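Side-chain contacts in probable chemoreceptor (Methyl-accepting chemotaxis) transmembrane protein (Rhizobium meliloti, PDB 6D8V), which serves as a chemotactic sensor for quaternary ammonium compounds, binding 1,1-dimethyl-prolinium in its sensory domain: residues Ala118-Ala122 with Glu123-Leu127; Glu143-Asp146 with Val147-Met151. All coordinates share one frame; numbering follows the deposited sequence.

Overall arrangement
Both contacts belong to the first PDC sensor domain, of the Cache clan, and they meet different parts of one bound 1,1-dimethyl-prolinium. Interaction 1 starts helix 123-131 and supplies Trp124, whose indole lies against the ring carbons of the ligand. Interaction 2 is the loop entering strand 149-160; its backbone N-H groups hold the ligand carboxylate, and Met151 reaches an N-methyl group. The two contacts are in series along the chain. The centres of interaction 1 and interaction 2 are about 16 Å apart and their nearest atoms about 6 Å, so they do not touch and are related through the ligand. Trp72, Tyr102, Phe116 and Tyr140 are further aromatic members of the pocket, a composition that suits a quaternary ammonium group.

Interaction 1 of 2, residues Ala118-Ala122 with Glu123-Leu127; sequences ADYAA and EWYGL. With PBE (1,1-dimethyl-prolinium), chain C.
Tyr120 and Tyr125 stack across the N-terminus of helix 123-131, where a type I beta turn from Asp119 to Ala122 leads into the first helical turn and Ala122 is the N-cap residue. The stack is face-to-face but splayed: the ring centroids are 4.8 Å apart and the planes meet at 29°. Tyr120 CD1 lies over the centre of the Tyr125 ring, 3.9 Å above its plane, and the two side chains run side by side in the same direction. Tyr125 reaches this place because its CG is anti to the backbone N (chi1 -160°), which turns the ring back over the residues before the helix. Tyrosine suits position 120 twice over, since its ring stacks while its hydroxyl bonds to the backbone oxygen of Glu75.

The polar part is backbone. Ala122 O accepts two N-H groups: a nearly straight bond from Gly126 N, at 2.7 Å and 171°, and a more bent one from Tyr125 N. Glu123 leaves the turn with its CB directed away, and its OE1 accepts from Gln138 N.

Apolar contact is made by Trp124. The small methyl of Ala122 lets the indole come close, with Ala122 CB 3.5 Å from Trp124 CD1. Beyond the segments the indole meets Trp72 edge-to-face. A broad, flat indole suits the place because it has a face for each neighbour: Tyr125 CB sits over the rim of one, while over the centre of the other lies CG of the bound 1,1-dimethyl-prolinium, 3.3 Å from Trp124 CD2.

Interaction 2 of 2, residues Glu143-Asp146 with Val147-Met151; sequences EGTD and VPTTM. With PBE (1,1-dimethyl-prolinium), chain C.
Thr145 sets its hydroxyl above the flat carbonyl group of Val147, two residues on: OG1 donates to Val147 O over 2.8 Å from a direction 55° out of the carbonyl plane, so the bond does not follow a lone pair. Thr149 OG1 adds a weak bond to the same oxygen. The other flat group is the carboxylate of 1,1-dimethyl-prolinium, each oxygen of which receives one backbone N-H: Glu143 N is 2.7 Å from ligand O, and Gly144 N is equally near OXT. Both bonds are fairly straight. Consecutive backbone amides thus grip the anionic end, one N-H to each oxygen.

The loop joins neighbouring antiparallel strands, 140-142 and 149-160, into a beta hairpin of the PDC sensor domain; Thr149 pairs through its backbone with Ala142, and Met151 with Tyr140. Threonine suits position 145 because its two branches have separate tasks. With OG1 between the backbone N and the carbonyl carbon (chi1 57°), the hydroxyl can serve Val147 while CG2 meets Met151, the two side chains reaching toward each other tip to tip with 3.5 Å between Thr145 CG2 and Met151 CE. Were alanine to stand in for Thr145, the Val147 carbonyl would probably lose its closer donor, keeping the weak bond from Thr149, and a gap would open beside the Met151 methyl.

Asp146 takes its charge outside the loop, its OD2 forming a salt bridge with Arg107 NE. Met151 is long and flexible enough to touch loop and ligand together: the chain bends at its last torsion (chi3 57°), which carries CE to Thr145, while Met151 SD lies 3.8 Å from CF, a methyl carbon of 1,1-dimethyl-prolinium.

Interaction 1 of 2, residues Ala118-Ala122 with Glu123-Leu127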
loop_
_atom_site.group_PDB
_atom_site.type_symbol
_atom_site.label_atom_id
_atom_site.label_comp_id
_atom_site.label_asym_id
_atom_site.label_seq_id
_atom_site.Cartn_x
_atom_site.Cartn_y
_atom_site.Cartn_z
ATOM N N ALA A 118 6.708 6.317 -16.753
ATOM C CA ALA A 118 6.667 7.501 -15.895
ATOM C C ALA A 118 5.311 8.189 -16.038
ATOM O O ALA A 118 5.160 9.216 -16.705
ATOM C CB ALA A 118 7.814 8.444 -16.238
ATOM N N ASP A 119 4.305 7.612 -15.376
ATOM C CA ASP A 119 2.938 8.135 -15.420
ATOM C C ASP A 119 2.779 9.152 -14.295
ATOM O O ASP A 119 2.299 8.836 -13.206
ATOM C CB ASP A 119 1.927 6.999 -15.315
ATOM C CG ASP A 119 0.507 7.457 -15.583
ATOM O OD1 ASP A 119 0.322 8.650 -15.903
ATOM O OD2 ASP A 119 -0.423 6.628 -15.481
ATOM N N TYR A 120 3.178 10.400 -14.576
ATOM C CA TYR A 120 3.198 11.446 -13.554
ATOM C C TYR A 120 1.813 11.733 -12.981
ATOM O O TYR A 120 1.705 12.164 -11.827
ATOM C CB TYR A 120 3.795 12.734 -14.122
ATOM C CG TYR A 120 5.271 12.654 -14.448
ATOM C CD1 TYR A 120 6.046 11.598 -13.990
ATOM C CD2 TYR A 120 5.892 13.639 -15.211
ATOM C CE1 TYR A 120 7.395 11.520 -14.286
ATOM C CE2 TYR A 120 7.245 13.569 -15.512
ATOM C CZ TYR A 120 7.989 12.506 -15.046
ATOM O OH TYR A 120 9.331 12.420 -15.337
ATOM N N ALA A 121 0.752 11.537 -13.761
ATOM C CA ALA A 121 -0.589 11.760 -13.235
ATOM C C ALA A 121 -1.107 10.577 -12.427
ATOM O O ALA A 121 -2.180 10.682 -11.819
ATOM C CB ALA A 121 -1.558 12.078 -14.373
ATOM N N ALA A 122 -0.377 9.464 -12.408
ATOM C CA ALA A 122 -0.800 8.302 -11.645
ATOM C C ALA A 122 -0.747 8.601 -10.152
ATOM O O ALA A 122 0.045 9.419 -9.678
ATOM C CB ALA A 122 0.075 7.094 -11.972
ATOM N N GLU A 123 -1.608 7.918 -9.401
ATOM C CA GLU A 123 -1.685 8.192 -7.975
ATOM C C GLU A 123 -0.323 8.045 -7.307
ATOM O O GLU A 123 0.055 8.874 -6.478
ATOM C CB GLU A 123 -2.711 7.272 -7.324
ATOM C CG GLU A 123 -3.929 7.999 -6.813
ATOM C CD GLU A 123 -4.764 7.126 -5.915
ATOM O OE1 GLU A 123 -4.620 5.889 -6.002
ATOM O OE2 GLU A 123 -5.554 7.674 -5.120
ATOM N N TRP A 124 0.429 6.994 -7.649
ATOM C CA TRP A 124 1.663 6.705 -6.924
ATOM C C TRP A 124 2.703 7.799 -7.102
ATOM O O TRP A 124 3.599 7.926 -6.258
ATOM C CB TRP A 124 2.234 5.362 -7.372
ATOM C CG TRP A 124 2.355 5.254 -8.857
ATOM C CD1 TRP A 124 1.441 4.719 -9.721
ATOM C CD2 TRP A 124 3.445 5.722 -9.660
ATOM N NE1 TRP A 124 1.909 4.810 -11.015
ATOM C CE2 TRP A 124 3.136 5.420 -11.002
ATOM C CE3 TRP A 124 4.660 6.354 -9.369
ATOM C CZ2 TRP A 124 3.995 5.733 -12.054
ATOM C CZ3 TRP A 124 5.512 6.662 -10.414
ATOM C CH2 TRP A 124 5.174 6.351 -11.741
ATOM N N TYR A 125 2.605 8.594 -8.168
ATOM C CA TYR A 125 3.473 9.751 -8.348
ATOM C C TYR A 125 2.792 11.067 -7.994
ATOM O O TYR A 125 3.383 11.899 -7.297
ATOM C CB TYR A 125 3.974 9.818 -9.793
ATOM C CG TYR A 125 5.213 10.672 -9.960
ATOM C CD1 TYR A 125 5.123 12.056 -10.034
ATOM C CD2 TYR A 125 6.475 10.096 -10.027
ATOM C CE1 TYR A 125 6.256 12.841 -10.178
ATOM C CE2 TYR A 125 7.611 10.871 -10.171
ATOM C CZ TYR A 125 7.496 12.241 -10.246
ATOM O OH TYR A 125 8.630 13.005 -10.392
ATOM N N GLY A 126 1.547 11.256 -8.435
ATOM C CA GLY A 126 0.899 12.546 -8.264
ATOM C C GLY A 126 0.655 12.909 -6.809
ATOM O O GLY A 126 0.928 14.037 -6.387
ATOM N N LEU A 127 0.140 11.961 -6.024
ATOM C CA LEU A 127 -0.237 12.254 -4.643
ATOM C C LEU A 127 0.931 12.842 -3.860
ATOM O O LEU A 127 0.829 13.935 -3.291
ATOM C CB LEU A 127 -0.757 10.988 -3.961
ATOM C CG LEU A 127 -2.084 10.401 -4.449
ATOM C CD1 LEU A 127 -2.460 9.195 -3.605
ATOM C CD2 LEU A 127 -3.176 11.450 -4.407
HETATM N N PBE C . 5.567 0.522 -9.507
HETATM C CD PBE C . 5.575 1.629 -8.812
HETATM C CA PBE C . 4.303 0.695 -10.332
HETATM C CB PBE C . 4.423 2.205 -10.786
HETATM C CG PBE C . 5.022 2.782 -9.836
HETATM C CE PBE C . 6.782 0.448 -10.346
HETATM C CF PBE C . 5.460 -0.650 -8.616
HETATM C C PBE C . 4.140 -0.191 -11.463
HETATM O O PBE C . 3.311 0.109 -12.365
HETATM O OXT PBE C . 4.789 -1.267 -11.548
#

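Interaction 2 of 2, residues Glu143-Asp146 with Val147-Met151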
loop_
_atom_site.group_PDB
_atom_site.type_symbol
_atom_site.label_atom_id
_atom_site.label_comp_id
_atom_site.label_asym_id
_atom_site.label_seq_id
_atom_site.Cartn_x
_atom_site.Cartn_y
_atom_site.Cartn_z
ATOM N N GLU A 143 2.442 -2.397 -13.020
ATOM C CA GLU A 143 2.915 -2.660 -14.380
ATOM C C GLU A 143 4.265 -3.367 -14.422
ATOM O O GLU A 143 4.421 -4.372 -15.120
ATOM C CB GLU A 143 3.022 -1.352 -15.175
ATOM C CG GLU A 143 3.976 -1.459 -16.381
ATOM C CD GLU A 143 4.316 -0.115 -17.001
ATOM O OE1 GLU A 143 3.617 0.874 -16.690
ATOM O OE2 GLU A 143 5.283 -0.049 -17.794
ATOM N N GLY A 144 5.263 -2.837 -13.727
ATOM C CA GLY A 144 6.617 -3.337 -13.882
ATOM C C GLY A 144 6.894 -4.655 -13.190
ATOM O O GLY A 144 8.012 -5.168 -13.305
ATOM N N THR A 145 5.921 -5.204 -12.472
ATOM C CA THR A 145 6.140 -6.458 -11.767
ATOM C C THR A 145 6.286 -7.605 -12.762
ATOM O O THR A 145 5.718 -7.588 -13.857
ATOM C CB THR A 145 4.987 -6.733 -10.798
ATOM O OG1 THR A 145 3.746 -6.755 -11.517
ATOM C CG2 THR A 145 4.923 -5.647 -9.742
ATOM N N ASP A 146 7.080 -8.601 -12.377
ATOM C CA ASP A 146 7.231 -9.814 -13.171
ATOM C C ASP A 146 5.864 -10.309 -13.601
ATOM O O ASP A 146 5.506 -10.269 -14.784
ATOM C CB ASP A 146 7.957 -10.897 -12.368
ATOM C CG ASP A 146 8.051 -12.211 -13.115
ATOM O OD1 ASP A 146 7.757 -12.231 -14.330
ATOM O OD2 ASP A 146 8.420 -13.222 -12.486
ATOM N N VAL A 147 5.088 -10.760 -12.629
ATOM C CA VAL A 147 3.724 -11.202 -12.880
ATOM C C VAL A 147 2.782 -10.110 -12.391
ATOM O O VAL A 147 3.035 -9.490 -11.348
ATOM C CB VAL A 147 3.457 -12.552 -12.202
ATOM C CG1 VAL A 147 1.999 -12.692 -11.850
ATOM C CG2 VAL A 147 3.912 -13.676 -13.113
ATOM N N PRO A 148 1.712 -9.826 -13.128
ATOM C CA PRO A 148 0.736 -8.829 -12.674
ATOM C C PRO A 148 0.329 -9.075 -11.229
ATOM O O PRO A 148 -0.034 -10.191 -10.844
ATOM C CB PRO A 148 -0.439 -9.029 -13.639
ATOM C CG PRO A 148 0.175 -9.601 -14.870
ATOM C CD PRO A 148 1.354 -10.418 -14.428
ATOM N N THR A 149 0.398 -8.022 -10.420
ATOM C CA THR A 149 0.090 -8.149 -9.004
ATOM C C THR A 149 -0.547 -6.859 -8.510
ATOM O O THR A 149 -0.100 -5.762 -8.850
ATOM C CB THR A 149 1.347 -8.480 -8.181
ATOM O OG1 THR A 149 2.411 -7.605 -8.561
ATOM C CG2 THR A 149 1.785 -9.922 -8.408
ATOM N N THR A 150 -1.584 -7.002 -7.692
ATOM C CA THR A 150 -2.303 -5.861 -7.140
ATOM C C THR A 150 -1.660 -5.412 -5.829
ATOM O O THR A 150 -1.490 -6.210 -4.904
ATOM C CB THR A 150 -3.768 -6.229 -6.923
ATOM O OG1 THR A 150 -3.840 -7.427 -6.139
ATOM C CG2 THR A 150 -4.444 -6.485 -8.250
ATOM N N MET A 151 -1.308 -4.134 -5.751
ATOM C CA MET A 151 -0.531 -3.629 -4.629
ATOM C C MET A 151 -0.961 -2.203 -4.310
ATOM O O MET A 151 -1.596 -1.523 -5.125
ATOM C CB MET A 151 0.965 -3.636 -4.943
ATOM C CG MET A 151 1.286 -2.722 -6.111
ATOM S SD MET A 151 3.007 -2.690 -6.584
ATOM C CE MET A 151 3.316 -4.425 -6.907
HETATM N N PBE C . 5.567 0.522 -9.507
HETATM C CD PBE C . 5.575 1.629 -8.812
HETATM C CA PBE C . 4.303 0.695 -10.332
HETATM C CB PBE C . 4.423 2.205 -10.786
HETATM C CG PBE C . 5.022 2.782 -9.836
HETATM C CE PBE C . 6.782 0.448 -10.346
HETATM C CF PBE C . 5.460 -0.650 -8.616
HETATM C C PBE C . 4.140 -0.191 -11.463
HETATM O O PBE C . 3.311 0.109 -12.365
HETATM O OXT PBE C . 4.789 -1.267 -11.548
#